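Local coordinates for acyl-CoA thioesterase II (Mycobacterium avium subsp. paratuberculosis, PDB 4R9Z), which probably hydrolyses fatty acyl-CoA thioesters to free fatty acid and coenzyme A, using a double hot-dog fold, at residues S193-M198 / G254-R259; W158-T163 / S233-Y238; L12-L17 / G39-A44; W23-Q28 / L47-R52; V189-L194 / G228-S233. All coordinates share one frame; numbering follows the deposited sequence.

Interaction 1 (S193-M198 / G254-R259); sequences SLVAYM and GTMFNR
Val195, Met198 and Met256 form a small, wholly apolar helix-on-sheet contact in the interior of the chain, where helix 188-201 lies against strand 249-258. The backbones stay well apart, with 8.6 Å between the CA atoms of Val195 and Met256, so side chains alone fill the gap. Met256 provides most of the bridge. Its CG is anti to the backbone N (chi1 -168°) and the chain runs straight on through chi2, which carries the sulfur from the strand to the helix; the bend at chi3 (-60°) then turns the terminal methyl. Met256 SD rests 3.7 Å from CG1 of Val195, the two side chains running antiparallel alongside each other. Beyond the sulfur, Met256 CE touches two residues one helical turn apart: it is 4.0 Å from Val195 CG1 and 4.1 Å from Met198 CG. The Met198 chain is bent at chi2 and chi3 and meets Met256 at a slant through its CG methylene. All three residues are buried. Between the segments 122 Å² is buried, and neighbours complete the packing: Met256 also lies on Leu236 and Tyr238 of strand 236-246, and Val195 and Met256 both meet Cys265 of strand 263-272. A central helix wrapped by an antiparallel sheet, its hydrophobic side turned to the strands, is the hallmark of the hot-dog fold, here within the acyl-CoA thioesterase family region.

Interaction 2 (W158-T163 / S233-Y238); sequences WFERRT and SDWLFY
Glu160 and Arg162 of the edge strand 159-163 meet the indole of Trp235, just before strand 236-246, in the antiparallel sheet of a hot-dog thioesterase. Strand 176-180 lies between the two in sheet order, so the contact reaches across a neighbouring strand: the CA atoms of Arg161 and Trp235 are 8.7 Å apart. Glu160 comes first. Its CB lies 3.8 Å from Trp235 CH2, approaching the ring obliquely, and the two side chains are roughly perpendicular. Its carboxylate is directed to a partner on the intervening strand, where OE2 forms a salt bridge with Arg179. At Arg161 the side chain points away and the backbone makes the contact, with N near the ring plane at its edge, 4.1 Å from Trp235 CZ3. Arg162 then returns to the same side of the strand as Glu160. Its CG approaches the ring at a slant, 4.1 Å from Trp235 CH2; the turn at chi2 (-60°) then brings the guanidinium back alongside that corner of the indole. The guanidinium is tilted 48° to the ring, which rules out a flat stack. Its NH2 and Glu160 OE1 form a long ion pair in which no N-H points at the oxygen. One guanidinium face receives Trp235 CH2, 3.9 Å above its plane and nearer its border than its middle.

Interaction 3 (L12-L17 / G39-A44); sequences LATLEL and GGHISA
Where polar residues meet in this helix-helix contact, Thr14, near the end of helix 8-15, lies against His41 in the first turns of helix 39-52. Thr14 OG1 sits at the edge of the imidazole, near its plane, 3.3 Å from His41 CE1; this is a contact with a ring carbon, and the hydroxyl's hydrogen-bond partner is Val11 O in its own helix. With CG anti to the backbone N (chi1 176°), His41 sends its ring across the gap between the helices, nearly square to the threonine side chain. The neighbouring ring atom, His41 ND1, is hydrogen-bonded to Tyr197 OH. The apolar part is about as large but looser: Leu15 CD2 approaches Ala44 CB at 4.4 Å, and these residues also have the closest CA atoms, 7.6 Å apart. Leu15 and Ala44 both touch Tyr197 as well. The N-terminal helix thus packs over the place where helices 39-52 and 188-201 meet, the paired central helices of a double hot-dog.

Interaction 4 (W23-Q28 / L47-R52); sequences WRFVGQ and LLAASR
Leu47 O accepts two hydrogen bonds from Ser51, from opposite faces of its carbonyl plane: Ser51 OG at 2.6 Å and Ser51 N at 2.9 Å. The hydroxyl donor stands 36° out of the plane. This polar atom is thereby satisfied within helix 39-52, on a side that does not meet the strand. Across the contact, the work is done by Phe25 of strand 24-27, whose side chain points toward the helix and meets Ala49 and Arg52. Ala49 CA sits over one ring face, displaced from its centre, while Phe25 CD1 is 3.8 Å from Ala49 CB and CE1 is 3.6 Å from Ala49 O. The CA atoms of Phe25 and Ala49 are 6.7 Å apart, the closest pair across the segments. Along the other edge of the ring, Phe25 CE2 lies over the centre of the Arg52 guanidinium, 3.8 Å above its plane. The ring is inclined 59° to that plane, so the groups do not stack flat. The bend at chi3 (65°) turns the guanidinium across the phenyl, and Arg52 NH1 is hydrogen-bonded to Leu17 O. The arrangement is that of a hot-dog fold, in which an outer strand of the sheet closes over one flank of the central helix.

Interaction 5 (V189-L194 / G228-S233); sequences VLTASL and GRAVLS
The closest contacts between helix residues Thr191 and Leu194 and loop residues Ala230 and Leu232 are between aliphatic carbons. Thr191 CG2 is the focus, lying 3.6 Å from Ala230 CB and equally 3.6 Å from Leu232 CD1. Thr191 and Leu232 meet end to end, and Leu232 CG is still only 3.7 Å from the same methyl. Leu194, one turn along the helix, adds a looser touch, its CD1 being 4.0 Å from Leu232 CD1 as the two side chains cross. The nearest CA atoms, those of Thr191 and Ala230, are 6.7 Å apart.

The polar bonds run within each partner or to a third element. The Thr191 torsion (chi1 -64°) places CG2 anti to the backbone N and facing the loop, while OG1 is hydrogen-bonded to Asp187 O, just ahead of the helix. On the helix, Leu190 O accepts from Ser193 OG and Leu194 N, both on the same face of its plane. The loop backbone is held by Asn258, which bonds to Arg229 O and Val231 N. The chemistry implies a division of labour: polar bonds fix the loop's backbone and the threonine hydroxyl, and aliphatic packing joins helix to loop here.

Interactions 3 and 4 share helix 39-52 and lie about 9 Å apart between centres; interactions 1 and 5 share helix 188-201, with centres about 8 Å apart. Interaction 2 sits toward the edge strand 159-163, its centre about 26 Å from that of interaction 4 and on the opposite side of the chain's centre. Along the chain, 3 and 4 interleave and close before the others open; 1 and 2 also interleave, while 5 is nested inside the loop closed by 2. Strands 236-246 and 249-258 tie 1 to 2. The two helices touch where Leu47 and Leu48 pack on Ser193, coupling the two halves of the double hot-dog.

Interaction 1 (S193-M198 / G254-R259)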
# COMPACT_ATOMS: atom_id res chain seq x y z
N SER B 193 -15.24 4.69 3.85
CA SER B 193 -14.35 5.64 4.49
C SER B 193 -14.31 5.41 5.99
O SER B 193 -13.29 5.63 6.64
CB SER B 193 -14.77 7.08 4.19
OG SER B 193 -16.04 7.37 4.76
N LEU B 194 -15.42 4.94 6.55
CA LEU B 194 -15.49 4.68 7.98
C LEU B 194 -14.70 3.43 8.32
O LEU B 194 -14.06 3.34 9.37
CB LEU B 194 -16.94 4.52 8.44
CG LEU B 194 -17.73 5.82 8.57
CD1 LEU B 194 -19.21 5.51 8.70
CD2 LEU B 194 -17.24 6.61 9.77
N VAL B 195 -14.76 2.45 7.42
CA VAL B 195 -13.91 1.28 7.53
C VAL B 195 -12.44 1.71 7.52
O VAL B 195 -11.69 1.35 8.42
CB VAL B 195 -14.17 0.29 6.39
CG1 VAL B 195 -13.04 -0.72 6.32
CG2 VAL B 195 -15.50 -0.39 6.60
N ALA B 196 -12.06 2.48 6.51
CA ALA B 196 -10.70 3.00 6.44
C ALA B 196 -10.35 3.82 7.67
O ALA B 196 -9.25 3.68 8.22
CB ALA B 196 -10.53 3.84 5.18
N TYR B 197 -11.27 4.67 8.10
CA TYR B 197 -11.12 5.50 9.30
C TYR B 197 -10.70 4.66 10.51
O TYR B 197 -9.70 4.94 11.16
CB TYR B 197 -12.43 6.24 9.59
CG TYR B 197 -12.34 7.45 10.51
CD1 TYR B 197 -11.50 7.46 11.61
CD2 TYR B 197 -13.12 8.57 10.27
CE1 TYR B 197 -11.43 8.56 12.45
CE2 TYR B 197 -13.06 9.68 11.10
CZ TYR B 197 -12.21 9.67 12.19
OH TYR B 197 -12.15 10.77 13.01
N MET B 198 -11.50 3.63 10.80
CA MET B 198 -11.27 2.79 11.97
C MET B 198 -10.07 1.86 11.78
O MET B 198 -9.33 1.60 12.72
CB MET B 198 -12.54 1.99 12.29
CG MET B 198 -12.44 0.49 12.12
SD MET B 198 -11.75 -0.33 13.56
CE MET B 198 -12.45 0.68 14.86
N GLY B 254 -3.64 -5.79 8.81
CA GLY B 254 -5.02 -5.95 9.23
C GLY B 254 -5.94 -6.57 8.20
O GLY B 254 -5.81 -6.34 7.00
N THR B 255 -6.87 -7.38 8.69
CA THR B 255 -7.91 -7.95 7.85
C THR B 255 -9.23 -7.78 8.58
O THR B 255 -9.37 -8.16 9.74
CB THR B 255 -7.67 -9.44 7.55
OG1 THR B 255 -6.81 -9.99 8.55
CG2 THR B 255 -7.02 -9.60 6.19
N MET B 256 -10.20 -7.19 7.89
CA MET B 256 -11.49 -6.92 8.51
C MET B 256 -12.57 -7.81 7.91
O MET B 256 -12.61 -8.02 6.70
CB MET B 256 -11.86 -5.46 8.33
CG MET B 256 -13.02 -5.01 9.17
SD MET B 256 -13.25 -3.24 9.00
CE MET B 256 -11.67 -2.64 9.59
N PHE B 257 -13.45 -8.33 8.77
CA PHE B 257 -14.53 -9.21 8.33
C PHE B 257 -15.89 -8.73 8.81
O PHE B 257 -16.00 -8.12 9.88
CB PHE B 257 -14.32 -10.64 8.84
CG PHE B 257 -13.05 -11.29 8.38
CD1 PHE B 257 -11.86 -11.09 9.07
CD2 PHE B 257 -13.05 -12.14 7.29
CE1 PHE B 257 -10.69 -11.72 8.66
CE2 PHE B 257 -11.88 -12.76 6.87
CZ PHE B 257 -10.70 -12.55 7.56
N ASN B 258 -16.93 -9.00 8.03
CA ASN B 258 -18.30 -8.92 8.53
C ASN B 258 -18.54 -10.08 9.49
O ASN B 258 -17.88 -11.11 9.39
CB ASN B 258 -19.32 -8.95 7.40
CG ASN B 258 -19.37 -7.66 6.61
OD1 ASN B 258 -19.20 -6.58 7.16
ND2 ASN B 258 -19.62 -7.78 5.31
N ARG B 259 -19.48 -9.91 10.42
CA ARG B 259 -19.82 -10.98 11.36
C ARG B 259 -20.18 -12.26 10.62
O ARG B 259 -19.99 -13.36 11.14
CB ARG B 259 -20.97 -10.56 12.28
CG ARG B 259 -21.28 -11.57 13.38
CD ARG B 259 -22.13 -10.96 14.48
NE ARG B 259 -22.18 -11.81 15.67
CZ ARG B 259 -22.64 -11.41 16.86
NH1 ARG B 259 -23.07 -10.16 17.02
NH2 ARG B 259 -22.66 -12.25 17.88

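Interaction 2 (W158-T163 / S233-Y238)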
# COMPACT_ATOMS: atom_id res chain seq x y z
N TRP B 158 -16.30 7.09 18.56
CA TRP B 158 -17.48 6.82 17.74
C TRP B 158 -17.75 5.34 17.52
O TRP B 158 -18.70 4.99 16.82
CB TRP B 158 -17.38 7.51 16.38
CG TRP B 158 -16.16 7.16 15.59
CD1 TRP B 158 -14.91 7.67 15.76
CD2 TRP B 158 -16.07 6.22 14.51
NE1 TRP B 158 -14.05 7.12 14.85
CE2 TRP B 158 -14.73 6.22 14.07
CE3 TRP B 158 -16.99 5.38 13.88
CZ2 TRP B 158 -14.29 5.42 13.03
CZ3 TRP B 158 -16.55 4.58 12.84
CH2 TRP B 158 -15.21 4.60 12.42
N PHE B 159 -16.90 4.47 18.06
CA PHE B 159 -17.13 3.04 17.87
C PHE B 159 -16.97 2.23 19.15
O PHE B 159 -16.13 2.55 20.00
CB PHE B 159 -16.19 2.49 16.78
CG PHE B 159 -14.74 2.72 17.07
CD1 PHE B 159 -14.01 1.80 17.80
CD2 PHE B 159 -14.11 3.87 16.62
CE1 PHE B 159 -12.68 2.02 18.08
CE2 PHE B 159 -12.78 4.09 16.89
CZ PHE B 159 -12.06 3.16 17.62
N GLU B 160 -17.76 1.16 19.28
CA GLU B 160 -17.60 0.22 20.38
C GLU B 160 -16.56 -0.82 20.00
O GLU B 160 -16.30 -1.04 18.82
CB GLU B 160 -18.92 -0.47 20.73
CG GLU B 160 -20.07 0.46 21.09
CD GLU B 160 -21.36 -0.29 21.38
OE1 GLU B 160 -21.38 -1.09 22.34
OE2 GLU B 160 -22.35 -0.09 20.64
N ARG B 161 -15.98 -1.49 21.00
CA ARG B 161 -14.92 -2.44 20.73
C ARG B 161 -14.77 -3.52 21.79
O ARG B 161 -14.85 -3.25 22.99
CB ARG B 161 -13.60 -1.70 20.59
CG ARG B 161 -13.38 -0.67 21.68
CD ARG B 161 -12.15 0.17 21.41
NE ARG B 161 -10.94 -0.63 21.43
CZ ARG B 161 -9.74 -0.16 21.12
NH1 ARG B 161 -9.60 1.11 20.75
NH2 ARG B 161 -8.68 -0.95 21.16
N ARG B 162 -14.51 -4.74 21.35
CA ARG B 162 -14.20 -5.82 22.26
C ARG B 162 -12.86 -6.42 21.84
O ARG B 162 -12.76 -7.06 20.80
CB ARG B 162 -15.27 -6.91 22.22
CG ARG B 162 -16.67 -6.47 22.61
CD ARG B 162 -16.73 -5.91 24.01
NE ARG B 162 -18.01 -5.24 24.24
CZ ARG B 162 -18.13 -3.95 24.54
NH1 ARG B 162 -17.06 -3.19 24.67
NH2 ARG B 162 -19.34 -3.44 24.73
N THR B 163 -11.84 -6.23 22.67
CA THR B 163 -10.54 -6.79 22.33
C THR B 163 -10.58 -8.26 22.76
O THR B 163 -10.70 -8.58 23.94
CB THR B 163 -9.38 -6.01 22.99
OG1 THR B 163 -8.16 -6.76 22.87
CG2 THR B 163 -9.66 -5.73 24.46
N SER B 233 -24.15 -2.57 10.60
CA SER B 233 -25.33 -2.72 11.44
C SER B 233 -25.13 -3.86 12.42
O SER B 233 -26.04 -4.26 13.14
CB SER B 233 -26.58 -2.97 10.60
OG SER B 233 -26.39 -4.09 9.75
N ASP B 234 -23.90 -4.38 12.45
CA ASP B 234 -23.55 -5.48 13.33
C ASP B 234 -22.04 -5.39 13.60
O ASP B 234 -21.37 -4.51 13.07
CB ASP B 234 -23.92 -6.82 12.69
CG ASP B 234 -24.08 -7.93 13.71
OD1 ASP B 234 -23.77 -7.71 14.90
OD2 ASP B 234 -24.52 -9.03 13.32
N TRP B 235 -21.52 -6.28 14.44
CA TRP B 235 -20.10 -6.23 14.79
C TRP B 235 -19.19 -6.63 13.63
O TRP B 235 -19.59 -7.39 12.74
CB TRP B 235 -19.82 -7.13 16.00
CG TRP B 235 -20.45 -6.66 17.26
CD1 TRP B 235 -21.72 -6.93 17.70
CD2 TRP B 235 -19.86 -5.81 18.25
NE1 TRP B 235 -21.94 -6.31 18.91
CE2 TRP B 235 -20.82 -5.62 19.27
CE3 TRP B 235 -18.61 -5.21 18.39
CZ2 TRP B 235 -20.57 -4.84 20.40
CZ3 TRP B 235 -18.36 -4.43 19.51
CH2 TRP B 235 -19.34 -4.26 20.50
N LEU B 236 -17.96 -6.12 13.66
CA LEU B 236 -16.97 -6.46 12.65
C LEU B 236 -15.70 -7.00 13.30
O LEU B 236 -15.25 -6.49 14.33
CB LEU B 236 -16.61 -5.23 11.81
CG LEU B 236 -17.66 -4.63 10.87
CD1 LEU B 236 -16.99 -3.67 9.92
CD2 LEU B 236 -18.37 -5.73 10.11
N PHE B 237 -15.12 -8.02 12.68
CA PHE B 237 -13.87 -8.62 13.16
C PHE B 237 -12.68 -7.93 12.52
O PHE B 237 -12.54 -7.94 11.29
CB PHE B 237 -13.85 -10.11 12.85
CG PHE B 237 -12.73 -10.86 13.52
CD1 PHE B 237 -11.49 -10.97 12.90
CD2 PHE B 237 -12.92 -11.49 14.74
CE1 PHE B 237 -10.45 -11.67 13.51
CE2 PHE B 237 -11.89 -12.19 15.34
CZ PHE B 237 -10.66 -12.28 14.73
N TYR B 238 -11.81 -7.34 13.33
CA TYR B 238 -10.61 -6.71 12.81
C TYR B 238 -9.36 -7.39 13.34
O TYR B 238 -8.89 -7.08 14.43
CB TYR B 238 -10.58 -5.22 13.16
CG TYR B 238 -9.56 -4.42 12.38
CD1 TYR B 238 -9.14 -4.83 11.12
CD2 TYR B 238 -9.04 -3.23 12.89
CE1 TYR B 238 -8.22 -4.09 10.40
CE2 TYR B 238 -8.12 -2.48 12.17
CZ TYR B 238 -7.71 -2.92 10.93
OH TYR B 238 -6.79 -2.19 10.21

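Interaction 3 (L12-L17 / G39-A44)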
# COMPACT_ATOMS: atom_id res chain seq x y z
N LEU B 12 -19.56 11.94 11.81
CA LEU B 12 -20.33 11.96 10.57
C LEU B 12 -20.45 13.38 10.00
O LEU B 12 -20.42 13.57 8.79
CB LEU B 12 -21.72 11.38 10.80
CG LEU B 12 -21.76 9.88 11.10
CD1 LEU B 12 -23.18 9.44 11.38
CD2 LEU B 12 -21.17 9.10 9.94
N ALA B 13 -20.59 14.35 10.89
CA ALA B 13 -20.66 15.75 10.49
C ALA B 13 -19.36 16.19 9.80
O ALA B 13 -19.39 16.77 8.72
CB ALA B 13 -20.95 16.63 11.68
N THR B 14 -18.23 15.92 10.43
CA THR B 14 -16.93 16.31 9.88
C THR B 14 -16.63 15.57 8.58
O THR B 14 -15.89 16.06 7.74
CB THR B 14 -15.78 16.06 10.88
OG1 THR B 14 -15.80 14.70 11.32
CG2 THR B 14 -15.90 16.99 12.08
N LEU B 15 -17.20 14.38 8.43
CA LEU B 15 -17.00 13.60 7.21
C LEU B 15 -17.82 14.15 6.05
O LEU B 15 -17.55 13.82 4.89
CB LEU B 15 -17.33 12.13 7.45
CG LEU B 15 -16.37 11.46 8.43
CD1 LEU B 15 -16.61 9.96 8.48
CD2 LEU B 15 -14.93 11.77 8.07
N GLU B 16 -18.83 14.97 6.34
CA GLU B 16 -19.55 15.65 5.28
C GLU B 16 -18.78 16.89 4.86
O GLU B 16 -18.96 17.97 5.43
CB GLU B 16 -20.97 16.02 5.70
CG GLU B 16 -21.97 14.89 5.49
CD GLU B 16 -21.94 14.34 4.07
OE1 GLU B 16 -22.31 15.09 3.14
OE2 GLU B 16 -21.56 13.17 3.90
N LEU B 17 -17.92 16.73 3.86
CA LEU B 17 -17.03 17.79 3.44
C LEU B 17 -17.80 18.90 2.75
O LEU B 17 -18.83 18.65 2.13
CB LEU B 17 -15.98 17.24 2.48
CG LEU B 17 -15.26 15.98 2.95
CD1 LEU B 17 -14.29 15.50 1.89
CD2 LEU B 17 -14.54 16.25 4.26
N GLY B 39 -4.51 10.37 11.69
CA GLY B 39 -4.38 9.92 10.32
C GLY B 39 -5.66 9.34 9.76
O GLY B 39 -6.13 9.77 8.70
N GLY B 40 -6.26 8.40 10.49
CA GLY B 40 -7.48 7.74 10.05
C GLY B 40 -8.58 8.72 9.70
O GLY B 40 -9.35 8.49 8.78
N HIS B 41 -8.64 9.81 10.45
CA HIS B 41 -9.64 10.84 10.22
C HIS B 41 -9.39 11.62 8.93
O HIS B 41 -10.29 11.79 8.11
CB HIS B 41 -9.68 11.81 11.41
CG HIS B 41 -10.61 12.97 11.21
ND1 HIS B 41 -11.97 12.87 11.38
CD2 HIS B 41 -10.37 14.25 10.86
CE1 HIS B 41 -12.53 14.04 11.14
NE2 HIS B 41 -11.58 14.90 10.83
N ILE B 42 -8.16 12.08 8.75
CA ILE B 42 -7.83 12.90 7.60
C ILE B 42 -7.82 12.06 6.33
O ILE B 42 -8.15 12.56 5.26
CB ILE B 42 -6.48 13.64 7.79
CG1 ILE B 42 -6.34 14.77 6.77
CG2 ILE B 42 -5.30 12.69 7.71
CD1 ILE B 42 -5.29 15.79 7.13
N SER B 43 -7.45 10.79 6.45
CA SER B 43 -7.42 9.90 5.28
C SER B 43 -8.84 9.49 4.89
O SER B 43 -9.12 9.23 3.72
CB SER B 43 -6.57 8.66 5.55
OG SER B 43 -7.22 7.76 6.42
N ALA B 44 -9.73 9.42 5.87
CA ALA B 44 -11.13 9.12 5.60
C ALA B 44 -11.80 10.27 4.85
O ALA B 44 -12.58 10.06 3.93
CB ALA B 44 -11.88 8.83 6.89

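Interaction 4 (W23-Q28 / L47-R52)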
# COMPACT_ATOMS: atom_id res chain seq x y z
N TRP B 23 -12.86 20.40 -7.87
CA TRP B 23 -11.90 19.45 -7.35
C TRP B 23 -11.40 19.83 -5.96
O TRP B 23 -10.30 19.45 -5.56
CB TRP B 23 -10.71 19.32 -8.30
CG TRP B 23 -11.07 18.91 -9.68
CD1 TRP B 23 -11.24 19.73 -10.75
CD2 TRP B 23 -11.32 17.58 -10.14
NE1 TRP B 23 -11.57 18.99 -11.86
CE2 TRP B 23 -11.63 17.67 -11.51
CE3 TRP B 23 -11.32 16.32 -9.53
CZ2 TRP B 23 -11.94 16.55 -12.28
CZ3 TRP B 23 -11.61 15.21 -10.30
CH2 TRP B 23 -11.92 15.33 -11.66
N ARG B 24 -12.22 20.55 -5.20
CA ARG B 24 -11.74 21.11 -3.95
C ARG B 24 -12.79 21.06 -2.86
O ARG B 24 -13.96 21.34 -3.10
CB ARG B 24 -11.25 22.54 -4.16
CG ARG B 24 -9.94 22.62 -4.92
CD ARG B 24 -9.33 23.99 -4.90
NE ARG B 24 -8.25 24.11 -5.87
CZ ARG B 24 -6.97 23.90 -5.61
NH1 ARG B 24 -6.59 23.56 -4.38
NH2 ARG B 24 -6.06 24.03 -6.57
N PHE B 25 -12.35 20.66 -1.68
CA PHE B 25 -13.21 20.44 -0.53
C PHE B 25 -12.53 20.98 0.72
O PHE B 25 -11.31 21.09 0.78
CB PHE B 25 -13.54 18.96 -0.34
CG PHE B 25 -14.10 18.30 -1.56
CD1 PHE B 25 -13.26 17.80 -2.55
CD2 PHE B 25 -15.47 18.15 -1.72
CE1 PHE B 25 -13.77 17.19 -3.67
CE2 PHE B 25 -15.99 17.53 -2.84
CZ PHE B 25 -15.14 17.05 -3.82
N VAL B 26 -13.33 21.29 1.73
CA VAL B 26 -12.78 21.65 3.03
C VAL B 26 -13.37 20.70 4.07
O VAL B 26 -14.57 20.42 4.07
CB VAL B 26 -13.09 23.12 3.40
CG1 VAL B 26 -12.38 23.52 4.68
CG2 VAL B 26 -12.71 24.05 2.26
N GLY B 27 -12.50 20.18 4.93
CA GLY B 27 -12.92 19.22 5.93
C GLY B 27 -12.71 19.76 7.33
O GLY B 27 -11.62 20.21 7.68
N GLN B 28 -13.76 19.72 8.14
CA GLN B 28 -13.67 20.26 9.48
C GLN B 28 -13.01 19.25 10.39
O GLN B 28 -13.24 18.05 10.27
CB GLN B 28 -15.06 20.65 10.02
CG GLN B 28 -15.64 21.90 9.37
CD GLN B 28 -14.65 23.06 9.32
OE1 GLN B 28 -13.88 23.28 10.25
NE2 GLN B 28 -14.68 23.80 8.22
N LEU B 47 -10.52 10.36 1.32
CA LEU B 47 -11.12 9.30 0.54
C LEU B 47 -12.50 9.71 0.06
O LEU B 47 -12.90 9.41 -1.05
CB LEU B 47 -11.21 8.01 1.34
CG LEU B 47 -11.86 6.85 0.56
CD1 LEU B 47 -11.03 6.48 -0.67
CD2 LEU B 47 -12.11 5.64 1.46
N LEU B 48 -13.22 10.42 0.92
CA LEU B 48 -14.53 10.93 0.54
C LEU B 48 -14.39 12.00 -0.53
O LEU B 48 -15.20 12.09 -1.45
CB LEU B 48 -15.27 11.49 1.76
CG LEU B 48 -15.82 10.41 2.68
CD1 LEU B 48 -16.27 10.98 4.02
CD2 LEU B 48 -16.96 9.68 1.99
N ALA B 49 -13.34 12.80 -0.41
CA ALA B 49 -13.06 13.83 -1.39
C ALA B 49 -12.93 13.20 -2.77
O ALA B 49 -13.65 13.55 -3.69
CB ALA B 49 -11.80 14.58 -1.03
N ALA B 50 -12.05 12.21 -2.87
CA ALA B 50 -11.83 11.50 -4.12
C ALA B 50 -13.12 10.85 -4.62
O ALA B 50 -13.47 10.96 -5.79
CB ALA B 50 -10.74 10.45 -3.94
N SER B 51 -13.82 10.17 -3.72
CA SER B 51 -15.04 9.44 -4.06
C SER B 51 -16.12 10.33 -4.66
O SER B 51 -16.82 9.91 -5.58
CB SER B 51 -15.59 8.74 -2.82
OG SER B 51 -14.60 7.91 -2.23
N ARG B 52 -16.26 11.54 -4.13
CA ARG B 52 -17.25 12.49 -4.63
C ARG B 52 -16.93 13.05 -6.01
O ARG B 52 -17.80 13.62 -6.67
CB ARG B 52 -17.43 13.64 -3.63
CG ARG B 52 -18.13 13.21 -2.35
CD ARG B 52 -18.16 14.30 -1.30
NE ARG B 52 -18.95 15.45 -1.71
CZ ARG B 52 -19.18 16.51 -0.94
NH1 ARG B 52 -18.68 16.55 0.29
NH2 ARG B 52 -19.91 17.51 -1.39

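Interaction 5 (V189-L194 / G228-S233)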
# COMPACT_ATOMS: atom_id res chain seq x y z
N VAL B 189 -20.24 4.35 0.07
CA VAL B 189 -19.03 5.16 0.06
C VAL B 189 -18.69 5.69 1.46
O VAL B 189 -17.52 5.67 1.87
CB VAL B 189 -19.16 6.33 -0.94
CG1 VAL B 189 -18.07 7.36 -0.71
CG2 VAL B 189 -19.12 5.81 -2.36
N LEU B 190 -19.69 6.16 2.19
CA LEU B 190 -19.48 6.62 3.57
C LEU B 190 -18.99 5.47 4.44
O LEU B 190 -18.13 5.65 5.30
CB LEU B 190 -20.75 7.23 4.15
CG LEU B 190 -20.64 7.80 5.57
CD1 LEU B 190 -19.45 8.73 5.68
CD2 LEU B 190 -21.91 8.53 5.96
N THR B 191 -19.57 4.29 4.22
CA THR B 191 -19.19 3.09 4.95
C THR B 191 -17.73 2.71 4.71
O THR B 191 -17.01 2.34 5.63
CB THR B 191 -20.10 1.91 4.56
OG1 THR B 191 -21.45 2.20 4.96
CG2 THR B 191 -19.65 0.63 5.24
N ALA B 192 -17.30 2.81 3.45
CA ALA B 192 -15.93 2.47 3.10
C ALA B 192 -14.93 3.40 3.80
O ALA B 192 -13.90 2.94 4.31
CB ALA B 192 -15.74 2.52 1.61
N SER B 193 -15.24 4.69 3.85
CA SER B 193 -14.35 5.64 4.49
C SER B 193 -14.31 5.41 5.99
O SER B 193 -13.29 5.63 6.64
CB SER B 193 -14.77 7.08 4.19
OG SER B 193 -16.04 7.37 4.76
N LEU B 194 -15.42 4.94 6.55
CA LEU B 194 -15.49 4.68 7.98
C LEU B 194 -14.70 3.43 8.32
O LEU B 194 -14.06 3.34 9.37
CB LEU B 194 -16.94 4.52 8.44
CG LEU B 194 -17.73 5.82 8.57
CD1 LEU B 194 -19.21 5.51 8.70
CD2 LEU B 194 -17.24 6.61 9.77
N GLY B 228 -15.22 -6.64 0.06
CA GLY B 228 -16.63 -6.80 0.05
C GLY B 228 -17.17 -5.62 0.77
O GLY B 228 -16.43 -4.89 1.35
N ARG B 229 -18.46 -5.41 0.69
CA ARG B 229 -19.07 -4.24 1.31
C ARG B 229 -19.35 -4.47 2.79
O ARG B 229 -19.92 -5.49 3.18
CB ARG B 229 -20.35 -3.88 0.56
CG ARG B 229 -20.50 -2.39 0.35
CD ARG B 229 -21.69 -2.08 -0.52
NE ARG B 229 -21.40 -2.37 -1.92
CZ ARG B 229 -22.21 -2.07 -2.94
NH1 ARG B 229 -23.36 -1.45 -2.71
NH2 ARG B 229 -21.85 -2.38 -4.18
N ALA B 230 -18.96 -3.50 3.61
CA ALA B 230 -19.05 -3.62 5.05
C ALA B 230 -20.48 -3.50 5.56
O ALA B 230 -21.25 -2.67 5.09
CB ALA B 230 -18.18 -2.58 5.73
N VAL B 231 -20.81 -4.33 6.55
CA VAL B 231 -22.11 -4.26 7.21
C VAL B 231 -21.93 -3.66 8.59
O VAL B 231 -21.54 -4.35 9.53
CB VAL B 231 -22.76 -5.64 7.34
CG1 VAL B 231 -24.06 -5.53 8.10
CG2 VAL B 231 -23.00 -6.25 5.96
N LEU B 232 -22.22 -2.37 8.72
CA LEU B 232 -21.99 -1.65 9.97
C LEU B 232 -23.19 -1.71 10.91
O LEU B 232 -23.23 -0.99 11.91
CB LEU B 232 -21.65 -0.19 9.69
CG LEU B 232 -20.40 0.12 8.87
CD1 LEU B 232 -20.28 1.62 8.68
CD2 LEU B 232 -19.16 -0.44 9.54
N SER B 233 -24.15 -2.57 10.60
CA SER B 233 -25.33 -2.72 11.44
C SER B 233 -25.13 -3.86 12.42
O SER B 233 -26.04 -4.26 13.14
CB SER B 233 -26.58 -2.97 10.60
OG SER B 233 -26.39 -4.09 9.75